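Local coordinates for protein peptidoglycan glycosyltransferase (Burkholderia ambifaria, PDB 5UY7) that belongs to the penicillin-binding proteins and carries a transpeptidase-type domain of the beta-lactamase clan, an antiparallel sheet packed among helices, at residues A[238-244]-A[258-262]; A[293-299]-A[325-331]; A[317-322]-A[437-441]; A[477-481]-A[507-513]. All coordinates share one frame; numbering follows the deposited sequence.

Interaction 1: A[238-244]-A[258-262]; sequences LVNYPTY and RNRIL
Asn240, near the end of strand 235-241, faces the first turn of the short helix 260-263, its CA 6.9 Å from the CA of Arg260. Its side-chain amide works in both directions. OD1 accepts the backbone N of Ile261 at 3.2 Å, in the carbonyl plane and on a lone pair, though the bond is bent to 136°. ND2 donates along a straighter line, 2.9 Å to OD1 of Asn259, the N-cap residue; because the two amide planes stand 80° apart, this donor arrives above the carbonyl plane of Asn259. Arg260 reaches back past Asn240, whose CB lies over one face of the guanidinium. A bend at chi3 (-62°) turns the group so that NH2 points edge-on at Pro242 O, 2.6 Å away and in the guanidinium plane, while NH1 adds a weak bond to the same oxygen. The carbonyl is that of Pro242 itself, a residue preceded by a cis peptide bond. Beside these polar groups, Leu238 CD1 meets Ile261 CD1 at 3.7 Å, and the same Ile261 methyl comes within 3.3 Å of Val239 O. The chemistry implies a contact keyed mainly by amide and guanidinium groups: the flip of the Asn240 amide is settled by having one donor and one acceptor, and the guanidinium is spent on a main-chain carbonyl, which its charge would probably polarise.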
loop_
_atom_site.group_PDB
_atom_site.type_symbol
_atom_site.label_atom_id
_atom_site.label_comp_id
_atom_site.label_asym_id
_atom_site.label_seq_id
_atom_site.Cartn_x
_atom_site.Cartn_y
_atom_site.Cartn_z
ATOM N N LEU A 238 1.918 16.198 2.993
ATOM C CA LEU A 238 0.521 15.793 3.111
ATOM C C LEU A 238 -0.267 16.783 2.267
ATOM O O LEU A 238 -0.382 17.949 2.652
ATOM C CB LEU A 238 0.086 15.820 4.578
ATOM C CG LEU A 238 -1.293 15.330 5.020
ATOM C CD1 LEU A 238 -1.316 13.827 5.080
ATOM C CD2 LEU A 238 -1.627 15.908 6.389
ATOM N N VAL A 239 -0.749 16.351 1.098
ATOM C CA VAL A 239 -1.332 17.260 0.115
ATOM C C VAL A 239 -2.682 16.735 -0.348
ATOM O O VAL A 239 -2.798 15.570 -0.740
ATOM C CB VAL A 239 -0.407 17.455 -1.104
ATOM C CG1 VAL A 239 -1.055 18.419 -2.114
ATOM C CG2 VAL A 239 0.931 17.995 -0.664
ATOM N N ASN A 240 -3.692 17.599 -0.314
ATOM C CA ASN A 240 -4.951 17.389 -1.014
ATOM C C ASN A 240 -5.017 18.381 -2.162
ATOM O O ASN A 240 -4.746 19.570 -1.961
ATOM C CB ASN A 240 -6.147 17.599 -0.087
ATOM C CG ASN A 240 -6.202 16.580 1.025
ATOM O OD1 ASN A 240 -6.638 15.454 0.814
ATOM N ND2 ASN A 240 -5.761 16.971 2.216
ATOM N N TYR A 241 -5.371 17.901 -3.354
ATOM C CA TYR A 241 -5.578 18.787 -4.497
ATOM C C TYR A 241 -6.892 18.456 -5.189
ATOM O O TYR A 241 -7.057 17.324 -5.691
ATOM C CB TYR A 241 -4.419 18.712 -5.496
ATOM C CG TYR A 241 -4.489 19.875 -6.447
ATOM C CD1 TYR A 241 -3.962 21.112 -6.094
ATOM C CD2 TYR A 241 -5.150 19.766 -7.661
ATOM C CE1 TYR A 241 -4.053 22.198 -6.940
ATOM C CE2 TYR A 241 -5.253 20.846 -8.511
ATOM C CZ TYR A 241 -4.698 22.061 -8.150
ATOM O OH TYR A 241 -4.798 23.140 -8.993
ATOM N N PRO A 242 -7.848 19.395 -5.263
ATOM C CA PRO A 242 -7.757 20.732 -4.663
ATOM C C PRO A 242 -7.927 20.706 -3.143
ATOM O O PRO A 242 -8.214 19.658 -2.569
ATOM C CB PRO A 242 -8.916 21.503 -5.319
ATOM C CG PRO A 242 -9.431 20.620 -6.423
ATOM C CD PRO A 242 -9.090 19.220 -6.029
ATOM N N THR A 243 -7.755 21.859 -2.494
ATOM C CA THR A 243 -7.877 21.909 -1.043
ATOM C C THR A 243 -9.325 21.906 -0.565
ATOM O O THR A 243 -9.579 21.541 0.587
ATOM C CB THR A 243 -7.181 23.156 -0.500
ATOM O OG1 THR A 243 -7.753 24.302 -1.131
ATOM C CG2 THR A 243 -5.692 23.114 -0.796
ATOM N N TYR A 244 -10.271 22.312 -1.407
ATOM C CA TYR A 244 -11.676 22.377 -1.004
ATOM C C TYR A 244 -12.412 21.092 -1.373
ATOM O O TYR A 244 -12.062 20.421 -2.344
ATOM C CB TYR A 244 -12.370 23.588 -1.640
ATOM C CG TYR A 244 -12.220 23.659 -3.142
ATOM C CD1 TYR A 244 -11.156 24.339 -3.721
ATOM C CD2 TYR A 244 -13.140 23.043 -3.985
ATOM C CE1 TYR A 244 -11.009 24.401 -5.094
ATOM C CE2 TYR A 244 -13.000 23.101 -5.360
ATOM C CZ TYR A 244 -11.932 23.779 -5.907
ATOM O OH TYR A 244 -11.783 23.840 -7.272
ATOM N N ARG A 258 -12.580 19.638 4.868
ATOM C CA ARG A 258 -12.194 18.308 5.329
ATOM C C ARG A 258 -10.867 17.885 4.710
ATOM O O ARG A 258 -10.588 18.195 3.553
ATOM C CB ARG A 258 -13.280 17.282 4.991
ATOM N N ASN A 259 -10.052 17.175 5.485
ATOM C CA ASN A 259 -8.783 16.642 4.993
ATOM C C ASN A 259 -9.061 15.246 4.443
ATOM O O ASN A 259 -9.081 14.262 5.187
ATOM C CB ASN A 259 -7.739 16.631 6.106
ATOM C CG ASN A 259 -6.336 16.368 5.588
ATOM O OD1 ASN A 259 -6.126 15.501 4.746
ATOM N ND2 ASN A 259 -5.370 17.131 6.089
ATOM N N ARG A 260 -9.276 15.164 3.125
ATOM C CA ARG A 260 -9.755 13.924 2.514
ATOM C C ARG A 260 -8.786 12.762 2.707
ATOM O O ARG A 260 -9.216 11.604 2.753
ATOM C CB ARG A 260 -10.029 14.145 1.028
ATOM C CG ARG A 260 -11.095 15.198 0.765
ATOM C CD ARG A 260 -11.475 15.276 -0.701
ATOM N NE ARG A 260 -10.356 15.661 -1.560
ATOM C CZ ARG A 260 -9.930 16.911 -1.734
ATOM N NH1 ARG A 260 -10.514 17.914 -1.092
ATOM N NH2 ARG A 260 -8.911 17.157 -2.543
ATOM N N ILE A 261 -7.482 13.039 2.809
ATOM C CA ILE A 261 -6.515 11.979 3.087
ATOM C C ILE A 261 -6.889 11.227 4.352
ATOM O O ILE A 261 -6.688 10.010 4.452
ATOM C CB ILE A 261 -5.090 12.559 3.202
ATOM C CG1 ILE A 261 -4.618 13.103 1.862
ATOM C CG2 ILE A 261 -4.121 11.494 3.721
ATOM C CD1 ILE A 261 -3.200 13.646 1.894
ATOM N N LEU A 262 -7.456 11.931 5.331
ATOM C CA LEU A 262 -7.833 11.333 6.602
ATOM C C LEU A 262 -9.308 10.962 6.686
ATOM O O LEU A 262 -9.666 10.058 7.450
ATOM C CB LEU A 262 -7.505 12.299 7.744
ATOM C CG LEU A 262 -6.007 12.470 7.983
ATOM C CD1 LEU A 262 -5.681 13.922 8.256
ATOM C CD2 LEU A 262 -5.577 11.587 9.144
#

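Interaction 2: A[293-299]-A[325-331]; sequences ETGNGHF and SNIGATK
The ring of Phe299 receives the side chain of Lys331 over one face: CE stands 3.9 Å from the ring centroid and 23° off its normal, a CH-pi contact displaced toward the rim at CE1. Ile327 CG2 and Thr330 CG2 approach the same ring obliquely. The lysine chain, extended beyond CG, crosses the phenyl group at a slant and delivers NZ to the backbone O of Glu293 at 2.7 Å, the donor tilted 21° from the carbonyl plane. One residue thus pairs an apolar stem with the aromatic and its charged end with a main-chain acceptor. The carboxylate of Glu293 is engaged elsewhere, with Thr314.

Ile327 packs against the type II' turn that runs from Thr294 to Gly297. Its CG1 lies 3.7 Å from Phe299 CB. Ile327 CD1 presses to 3.3 Å from Gly297 C. With CG1 anti to the carbonyl carbon (chi1 -65°), this branch points at the end of the turn, whereas CG2 settles near CA of Thr294. Thr294 CG2 in turn rests 3.7 Å from Ser325 OG, the N-cap hydroxyl that accepts Gly328 N at 2.8 Å and also bonds Asp308.

The contact therefore lays the turn between strands 291-293 and 298-301 against the start of helix 326-333. Asn326 OD1 is hydrogen-bonded to Lys273 NZ, as would fit the SxxK and SxN motifs of penicillin-binding proteins. Strand 304-307 adds Ile306 beside Ile327 and Thr330, and helix 374-381 touches Thr330.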
loop_
_atom_site.group_PDB
_atom_site.type_symbol
_atom_site.label_atom_id
_atom_site.label_comp_id
_atom_site.label_asym_id
_atom_site.label_seq_id
_atom_site.Cartn_x
_atom_site.Cartn_y
_atom_site.Cartn_z
ATOM N N GLU A 293 -1.288 -22.678 -7.130
ATOM C CA GLU A 293 -1.877 -22.986 -8.430
ATOM C C GLU A 293 -3.010 -22.008 -8.715
ATOM O O GLU A 293 -4.020 -22.007 -8.004
ATOM C CB GLU A 293 -2.399 -24.421 -8.462
ATOM C CG GLU A 293 -1.345 -25.469 -8.127
ATOM C CD GLU A 293 -0.211 -25.535 -9.144
ATOM O OE1 GLU A 293 -0.350 -24.974 -10.255
ATOM O OE2 GLU A 293 0.826 -26.159 -8.827
ATOM N N THR A 294 -2.850 -21.182 -9.752
ATOM C CA THR A 294 -3.935 -20.302 -10.165
ATOM C C THR A 294 -4.539 -20.681 -11.512
ATOM O O THR A 294 -5.541 -20.073 -11.912
ATOM C CB THR A 294 -3.477 -18.830 -10.201
ATOM O OG1 THR A 294 -2.671 -18.580 -11.363
ATOM C CG2 THR A 294 -2.686 -18.475 -8.945
ATOM N N GLY A 295 -3.971 -21.664 -12.212
ATOM C CA GLY A 295 -4.590 -22.196 -13.417
ATOM C C GLY A 295 -4.828 -21.140 -14.480
ATOM O O GLY A 295 -3.985 -20.274 -14.739
ATOM N N ASN A 296 -6.004 -21.207 -15.108
ATOM C CA ASN A 296 -6.343 -20.300 -16.196
ATOM C C ASN A 296 -6.949 -18.983 -15.712
ATOM O O ASN A 296 -7.590 -18.286 -16.501
ATOM C CB ASN A 296 -7.293 -20.983 -17.184
ATOM C CG ASN A 296 -8.646 -21.333 -16.569
ATOM O OD1 ASN A 296 -8.903 -21.078 -15.387
ATOM N ND2 ASN A 296 -9.527 -21.913 -17.386
ATOM N N GLY A 297 -6.756 -18.620 -14.444
ATOM C CA GLY A 297 -7.269 -17.352 -13.968
ATOM C C GLY A 297 -8.745 -17.324 -13.657
ATOM O O GLY A 297 -9.327 -16.241 -13.569
ATOM N N HIS A 298 -9.372 -18.484 -13.489
ATOM C CA HIS A 298 -10.753 -18.581 -13.044
ATOM C C HIS A 298 -10.793 -19.524 -11.856
ATOM O O HIS A 298 -10.209 -20.610 -11.908
ATOM C CB HIS A 298 -11.675 -19.098 -14.156
ATOM C CG HIS A 298 -11.590 -18.311 -15.425
ATOM N ND1 HIS A 298 -12.239 -17.106 -15.599
ATOM C CD2 HIS A 298 -10.934 -18.557 -16.583
ATOM C CE1 HIS A 298 -11.985 -16.646 -16.812
ATOM N NE2 HIS A 298 -11.193 -17.504 -17.426
ATOM N N PHE A 299 -11.471 -19.106 -10.792
ATOM C CA PHE A 299 -11.605 -19.909 -9.587
ATOM C C PHE A 299 -13.020 -19.741 -9.049
ATOM O O PHE A 299 -13.672 -18.722 -9.291
ATOM C CB PHE A 299 -10.553 -19.490 -8.543
ATOM C CG PHE A 299 -10.482 -20.385 -7.335
ATOM C CD1 PHE A 299 -10.219 -21.739 -7.461
ATOM C CD2 PHE A 299 -10.610 -19.848 -6.063
ATOM C CE1 PHE A 299 -10.129 -22.551 -6.340
ATOM C CE2 PHE A 299 -10.519 -20.653 -4.939
ATOM C CZ PHE A 299 -10.278 -22.005 -5.078
ATOM N N SER A 325 -2.294 -11.474 -8.373
ATOM C CA SER A 325 -3.307 -12.507 -8.573
ATOM C C SER A 325 -4.332 -12.490 -7.438
ATOM O O SER A 325 -3.972 -12.659 -6.267
ATOM C CB SER A 325 -2.618 -13.873 -8.660
ATOM O OG SER A 325 -3.563 -14.936 -8.677
ATOM N N ASN A 326 -5.611 -12.284 -7.781
ATOM C CA ASN A 326 -6.689 -12.454 -6.804
ATOM C C ASN A 326 -6.807 -13.899 -6.352
ATOM O O ASN A 326 -7.059 -14.167 -5.170
ATOM C CB ASN A 326 -8.032 -12.037 -7.404
ATOM C CG ASN A 326 -8.169 -10.548 -7.557
ATOM O OD1 ASN A 326 -7.355 -9.785 -7.045
ATOM N ND2 ASN A 326 -9.222 -10.121 -8.251
ATOM N N ILE A 327 -6.690 -14.837 -7.292
ATOM C CA ILE A 327 -6.811 -16.253 -6.951
ATOM C C ILE A 327 -5.674 -16.677 -6.031
ATOM O O ILE A 327 -5.884 -17.413 -5.055
ATOM C CB ILE A 327 -6.858 -17.098 -8.235
ATOM C CG1 ILE A 327 -8.125 -16.750 -9.014
ATOM C CG2 ILE A 327 -6.828 -18.593 -7.902
ATOM C CD1 ILE A 327 -8.129 -17.276 -10.413
ATOM N N GLY A 328 -4.453 -16.227 -6.326
ATOM C CA GLY A 328 -3.332 -16.559 -5.460
ATOM C C GLY A 328 -3.488 -15.976 -4.069
ATOM O O GLY A 328 -3.186 -16.634 -3.068
ATOM N N ALA A 329 -3.950 -14.723 -3.988
ATOM C CA ALA A 329 -4.203 -14.125 -2.681
ATOM C C ALA A 329 -5.254 -14.917 -1.916
ATOM O O ALA A 329 -5.110 -15.158 -0.710
ATOM C CB ALA A 329 -4.647 -12.666 -2.854
ATOM N N THR A 330 -6.316 -15.340 -2.611
ATOM C CA THR A 330 -7.379 -16.110 -1.976
ATOM C C THR A 330 -6.853 -17.429 -1.433
ATOM O O THR A 330 -7.142 -17.798 -0.291
ATOM C CB THR A 330 -8.505 -16.363 -2.977
ATOM O OG1 THR A 330 -9.112 -15.116 -3.334
ATOM C CG2 THR A 330 -9.566 -17.307 -2.379
ATOM N N LYS A 331 -6.086 -18.161 -2.243
ATOM C CA LYS A 331 -5.644 -19.478 -1.795
ATOM C C LYS A 331 -4.683 -19.359 -0.620
ATOM O O LYS A 331 -4.715 -20.187 0.301
ATOM C CB LYS A 331 -5.015 -20.253 -2.956
ATOM C CG LYS A 331 -6.054 -20.650 -4.015
ATOM C CD LYS A 331 -5.488 -21.639 -5.003
ATOM C CE LYS A 331 -6.541 -22.059 -6.008
ATOM N NZ LYS A 331 -6.068 -23.234 -6.774
#

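Interaction 3: A[317-322]-A[437-441]; sequences VGGVIQ and MLETV
Met437 lies across Gly318, its SD 3.8 Å from the glycine CA. Extended beyond CG, the thioether chain carries CE to 4.0 Å from Val317 CG1. Ile321 crosses Met437 at about a right angle; its CG2 touches Met437 CB at 4.0 Å and Val441 CG2 at 3.9 Å. At the polar margin, Gln322 CB packs 3.3 Å from Thr440 OG1.

Water and main chain form the next shell. Thr440 OG1 lies between its backbone N and carbonyl carbon (chi1 72°), from which it donates to Met437 O at 2.7 Å, in the carbonyl plane and on a lone pair. One water donates to that hydroxyl and, weakly, to Gly318 O; a second accepts from Gln322 NE2 and donates to Thr440 O. No direct hydrogen bond joins the two segments, and these two waters provide the polar bridges between them.

The axes approach to 8.3 Å at a crossing angle of -38°, nearer parallel than perpendicular. Helix 273-282 adds Val277 against Val317, Ile321 and Met437, so that a third helix packs against the same residues, while Val441 leans on Lys461 of strand 459-466.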
loop_
_atom_site.group_PDB
_atom_site.type_symbol
_atom_site.label_atom_id
_atom_site.label_comp_id
_atom_site.label_asym_id
_atom_site.label_seq_id
_atom_site.Cartn_x
_atom_site.Cartn_y
_atom_site.Cartn_z
ATOM N N VAL A 317 4.654 -17.866 -4.206
ATOM C CA VAL A 317 4.044 -16.818 -3.392
ATOM C C VAL A 317 4.548 -15.450 -3.832
ATOM O O VAL A 317 3.774 -14.495 -3.939
ATOM C CB VAL A 317 4.320 -17.088 -1.901
ATOM C CG1 VAL A 317 4.019 -15.839 -1.056
ATOM C CG2 VAL A 317 3.484 -18.265 -1.432
ATOM N N GLY A 318 5.843 -15.341 -4.139
ATOM C CA GLY A 318 6.350 -14.088 -4.683
ATOM C C GLY A 318 5.684 -13.727 -5.998
ATOM O O GLY A 318 5.340 -12.562 -6.235
ATOM N N GLY A 319 5.466 -14.730 -6.855
ATOM C CA GLY A 319 4.778 -14.493 -8.115
ATOM C C GLY A 319 3.346 -14.031 -7.936
ATOM O O GLY A 319 2.818 -13.291 -8.773
ATOM N N VAL A 320 2.697 -14.452 -6.849
ATOM C CA VAL A 320 1.339 -13.988 -6.570
ATOM C C VAL A 320 1.322 -12.478 -6.370
ATOM O O VAL A 320 0.409 -11.789 -6.837
ATOM C CB VAL A 320 0.747 -14.741 -5.361
ATOM C CG1 VAL A 320 -0.510 -14.050 -4.847
ATOM C CG2 VAL A 320 0.441 -16.179 -5.750
ATOM N N ILE A 321 2.348 -11.934 -5.707
ATOM C CA ILE A 321 2.467 -10.486 -5.572
ATOM C C ILE A 321 2.848 -9.853 -6.904
ATOM O O ILE A 321 2.245 -8.864 -7.331
ATOM C CB ILE A 321 3.481 -10.132 -4.465
ATOM C CG1 ILE A 321 2.939 -10.564 -3.102
ATOM C CG2 ILE A 321 3.784 -8.638 -4.478
ATOM C CD1 ILE A 321 1.602 -9.903 -2.740
ATOM N N GLN A 322 3.847 -10.429 -7.587
ATOM C CA GLN A 322 4.298 -9.900 -8.875
ATOM C C GLN A 322 3.151 -9.739 -9.872
ATOM O O GLN A 322 3.058 -8.719 -10.567
ATOM C CB GLN A 322 5.371 -10.832 -9.448
ATOM C CG GLN A 322 5.948 -10.406 -10.785
ATOM C CD GLN A 322 6.666 -11.555 -11.450
ATOM O OE1 GLN A 322 6.199 -12.695 -11.393
ATOM N NE2 GLN A 322 7.816 -11.277 -12.055
ATOM N N MET A 437 9.537 -8.870 -2.823
ATOM C CA MET A 437 8.408 -9.100 -3.721
ATOM C C MET A 437 7.863 -7.790 -4.277
ATOM O O MET A 437 7.467 -7.724 -5.446
ATOM C CB MET A 437 7.309 -9.870 -2.990
ATOM C CG MET A 437 7.759 -11.246 -2.524
ATOM S SD MET A 437 6.439 -11.972 -1.535
ATOM C CE MET A 437 7.216 -13.510 -1.016
ATOM N N LEU A 438 7.828 -6.741 -3.455
ATOM C CA LEU A 438 7.286 -5.466 -3.931
ATOM C C LEU A 438 8.130 -4.879 -5.059
ATOM O O LEU A 438 7.595 -4.184 -5.928
ATOM C CB LEU A 438 7.187 -4.464 -2.781
ATOM C CG LEU A 438 6.105 -4.726 -1.731
ATOM C CD1 LEU A 438 6.192 -3.650 -0.657
ATOM C CD2 LEU A 438 4.693 -4.761 -2.337
ATOM N N GLU A 439 9.442 -5.130 -5.057
ATOM C CA GLU A 439 10.271 -4.669 -6.170
ATOM C C GLU A 439 9.854 -5.315 -7.483
ATOM O O GLU A 439 9.972 -4.689 -8.547
ATOM C CB GLU A 439 11.748 -4.978 -5.921
ATOM C CG GLU A 439 12.386 -4.206 -4.811
ATOM C CD GLU A 439 13.906 -4.379 -4.797
ATOM O OE1 GLU A 439 14.563 -4.009 -5.791
ATOM O OE2 GLU A 439 14.415 -4.926 -3.803
ATOM N N THR A 440 9.403 -6.580 -7.446
ATOM C CA THR A 440 9.055 -7.247 -8.700
ATOM C C THR A 440 7.819 -6.638 -9.342
ATOM O O THR A 440 7.607 -6.822 -10.547
ATOM C CB THR A 440 8.843 -8.759 -8.503
ATOM O OG1 THR A 440 7.611 -9.016 -7.805
ATOM C CG2 THR A 440 10.026 -9.386 -7.745
ATOM N N VAL A 441 7.021 -5.895 -8.571
ATOM C CA VAL A 441 5.789 -5.300 -9.086
ATOM C C VAL A 441 6.091 -4.281 -10.178
ATOM O O VAL A 441 5.331 -4.142 -11.142
ATOM C CB VAL A 441 5.000 -4.657 -7.929
ATOM C CG1 VAL A 441 3.821 -3.857 -8.469
ATOM C CG2 VAL A 441 4.536 -5.716 -6.930
HETATM O O HOH W 1 7.829 -11.416 -6.385
HETATM O O HOH W 2 8.972 -8.668 -12.037
#

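Interaction 4: A[477-481]-A[507-513]; sequences YRASF and FGGQVSG
Phe507 CE1 sits over one face of the Tyr477 ring, toward its rim, with the ring centroids 4.5 Å apart and the planes inclined by 34°. The pair meets obliquely, and Phe507 is poorly ordered, so its exact pose should be read with care.

Hydrogen bonding is carried by the phenol and by a water. Tyr477 OH accepts the backbone N of Gly508 at 3.3 Å along a nearly straight line (168°). The tyrosine swings its ring to the position between its backbone N and carbonyl carbon (chi1 71°), which sends the hydroxyl to the start of the helix. Further along, a water donates to Ser480 O at 3.2 Å and pairs with Ser512 OG at 2.9 Å, tying strand carbonyl to helix hydroxyl.

Van der Waals contacts make up the rest. Ala479 CB meets its apolar partner Val511 CB at 4.1 Å and also touches Gly508 O, where the CA atoms of Ala479 and Gly508 are 4.8 Å apart. Phe481 CB lies against Ser512 OG, which meets the Phe481 ring near its edge.

Helix 509-526 thus begins against strand 477-485, an inner strand of the five-stranded antiparallel sheet. Val498 of strand 492-499 touches Val511, strand 459-466 brings Tyr466 beside Tyr477 and Phe507, and farther along the helix Phe516 meets the ring of Phe481.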
loop_
_atom_site.group_PDB
_atom_site.type_symbol
_atom_site.label_atom_id
_atom_site.label_comp_id
_atom_site.label_asym_id
_atom_site.label_seq_id
_atom_site.Cartn_x
_atom_site.Cartn_y
_atom_site.Cartn_z
ATOM N N TYR A 477 -13.932 5.708 -10.862
ATOM C CA TYR A 477 -13.112 4.890 -9.982
ATOM C C TYR A 477 -12.025 5.756 -9.363
ATOM O O TYR A 477 -11.843 6.919 -9.722
ATOM C CB TYR A 477 -12.499 3.699 -10.727
ATOM C CG TYR A 477 -11.407 4.061 -11.706
ATOM C CD1 TYR A 477 -11.715 4.495 -12.990
ATOM C CD2 TYR A 477 -10.068 3.956 -11.353
ATOM C CE1 TYR A 477 -10.713 4.827 -13.890
ATOM C CE2 TYR A 477 -9.064 4.281 -12.244
ATOM C CZ TYR A 477 -9.392 4.716 -13.508
ATOM O OH TYR A 477 -8.392 5.038 -14.395
ATOM N N ARG A 478 -11.301 5.166 -8.424
ATOM C CA ARG A 478 -10.196 5.822 -7.745
ATOM C C ARG A 478 -8.951 4.968 -7.925
ATOM O O ARG A 478 -8.981 3.763 -7.662
ATOM C CB ARG A 478 -10.510 6.019 -6.264
ATOM C CG ARG A 478 -9.338 6.490 -5.443
ATOM C CD ARG A 478 -9.567 6.185 -3.969
ATOM N NE ARG A 478 -10.573 7.066 -3.399
ATOM C CZ ARG A 478 -10.290 8.220 -2.807
ATOM N NH1 ARG A 478 -9.026 8.621 -2.704
ATOM N NH2 ARG A 478 -11.268 8.970 -2.314
ATOM N N ALA A 479 -7.872 5.585 -8.401
ATOM C CA ALA A 479 -6.617 4.895 -8.661
ATOM C C ALA A 479 -5.624 5.283 -7.578
ATOM O O ALA A 479 -5.266 6.460 -7.455
ATOM C CB ALA A 479 -6.075 5.248 -10.049
ATOM N N SER A 480 -5.192 4.303 -6.780
ATOM C CA SER A 480 -4.252 4.569 -5.700
ATOM C C SER A 480 -2.994 3.725 -5.851
ATOM O O SER A 480 -2.993 2.681 -6.504
ATOM C CB SER A 480 -4.895 4.304 -4.329
ATOM O OG SER A 480 -6.090 5.067 -4.192
ATOM N N PHE A 481 -1.905 4.208 -5.252
ATOM C CA PHE A 481 -0.658 3.452 -5.211
ATOM C C PHE A 481 0.060 3.752 -3.905
ATOM O O PHE A 481 0.146 4.913 -3.504
ATOM C CB PHE A 481 0.246 3.816 -6.400
ATOM C CG PHE A 481 1.426 2.897 -6.568
ATOM C CD1 PHE A 481 2.583 3.078 -5.811
ATOM C CD2 PHE A 481 1.385 1.857 -7.490
ATOM C CE1 PHE A 481 3.663 2.220 -5.959
ATOM C CE2 PHE A 481 2.462 1.000 -7.640
ATOM C CZ PHE A 481 3.604 1.187 -6.879
ATOM N N PHE A 507 -5.194 3.571 -17.402
ATOM C CA PHE A 507 -6.087 3.111 -16.343
ATOM C C PHE A 507 -5.322 2.695 -15.090
ATOM O O PHE A 507 -4.252 2.093 -15.182
ATOM C CB PHE A 507 -6.939 1.938 -16.835
ATOM C CG PHE A 507 -7.867 1.383 -15.788
ATOM C CD1 PHE A 507 -9.138 1.910 -15.624
ATOM C CD2 PHE A 507 -7.469 0.336 -14.969
ATOM C CE1 PHE A 507 -9.994 1.405 -14.664
ATOM C CE2 PHE A 507 -8.320 -0.170 -14.005
ATOM C CZ PHE A 507 -9.585 0.365 -13.855
ATOM N N GLY A 508 -5.887 3.018 -13.927
ATOM C CA GLY A 508 -5.398 2.525 -12.652
ATOM C C GLY A 508 -3.931 2.778 -12.386
ATOM O O GLY A 508 -3.513 3.927 -12.206
ATOM N N GLY A 509 -3.134 1.706 -12.357
ATOM C CA GLY A 509 -1.705 1.851 -12.140
ATOM C C GLY A 509 -1.029 2.781 -13.125
ATOM O O GLY A 509 0.010 3.366 -12.800
ATOM N N GLN A 510 -1.599 2.930 -14.325
ATOM C CA GLN A 510 -1.088 3.889 -15.300
ATOM C C GLN A 510 -1.395 5.330 -14.906
ATOM O O GLN A 510 -0.783 6.256 -15.454
ATOM C CB GLN A 510 -1.672 3.582 -16.681
ATOM C CG GLN A 510 -1.245 2.233 -17.238
ATOM C CD GLN A 510 -2.027 1.836 -18.479
ATOM O OE1 GLN A 510 -3.254 1.961 -18.523
ATOM N NE2 GLN A 510 -1.317 1.356 -19.496
ATOM N N VAL A 511 -2.331 5.536 -13.987
ATOM C CA VAL A 511 -2.652 6.856 -13.460
ATOM C C VAL A 511 -1.922 7.118 -12.150
ATOM O O VAL A 511 -1.235 8.130 -12.007
ATOM C CB VAL A 511 -4.182 7.000 -13.294
ATOM C CG1 VAL A 511 -4.536 8.298 -12.577
ATOM C CG2 VAL A 511 -4.868 6.913 -14.654
ATOM N N SER A 512 -2.023 6.185 -11.196
ATOM C CA SER A 512 -1.422 6.377 -9.878
ATOM C C SER A 512 0.085 6.142 -9.889
ATOM O O SER A 512 0.826 6.824 -9.175
ATOM C CB SER A 512 -2.072 5.432 -8.862
ATOM O OG SER A 512 -1.925 4.072 -9.269
ATOM N N GLY A 513 0.548 5.165 -10.663
ATOM C CA GLY A 513 1.940 4.773 -10.652
ATOM C C GLY A 513 2.910 5.894 -10.976
ATOM O O GLY A 513 3.893 6.116 -10.262
HETATM O O HOH W 3 -4.195 2.336 -9.398
#

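In the fold
The four contacts show how one transpeptidase-type domain is held together by pairings of segments 14 to 115 residues apart. Interaction 1 closes first along the chain; interactions 2 and 3 then alternate their segments, and interaction 4 comes last. Interactions 1 and 4 reach the same antiparallel sheet, the former at edge strand 235-241, the latter at inner strand 477-485, with centres about 18 Å apart. Interactions 2 and 3 adjoin, centres about 14 Å apart, through consecutive helices 317-323 and 326-333, where Ser325 N probably bonds Val320 O. Interactions 3 and 4 come within about 5 Å at their nearest atoms without touching, whereas interactions 1 and 2 lie about 36 Å apart between centres, on opposite sides of the chain's centre.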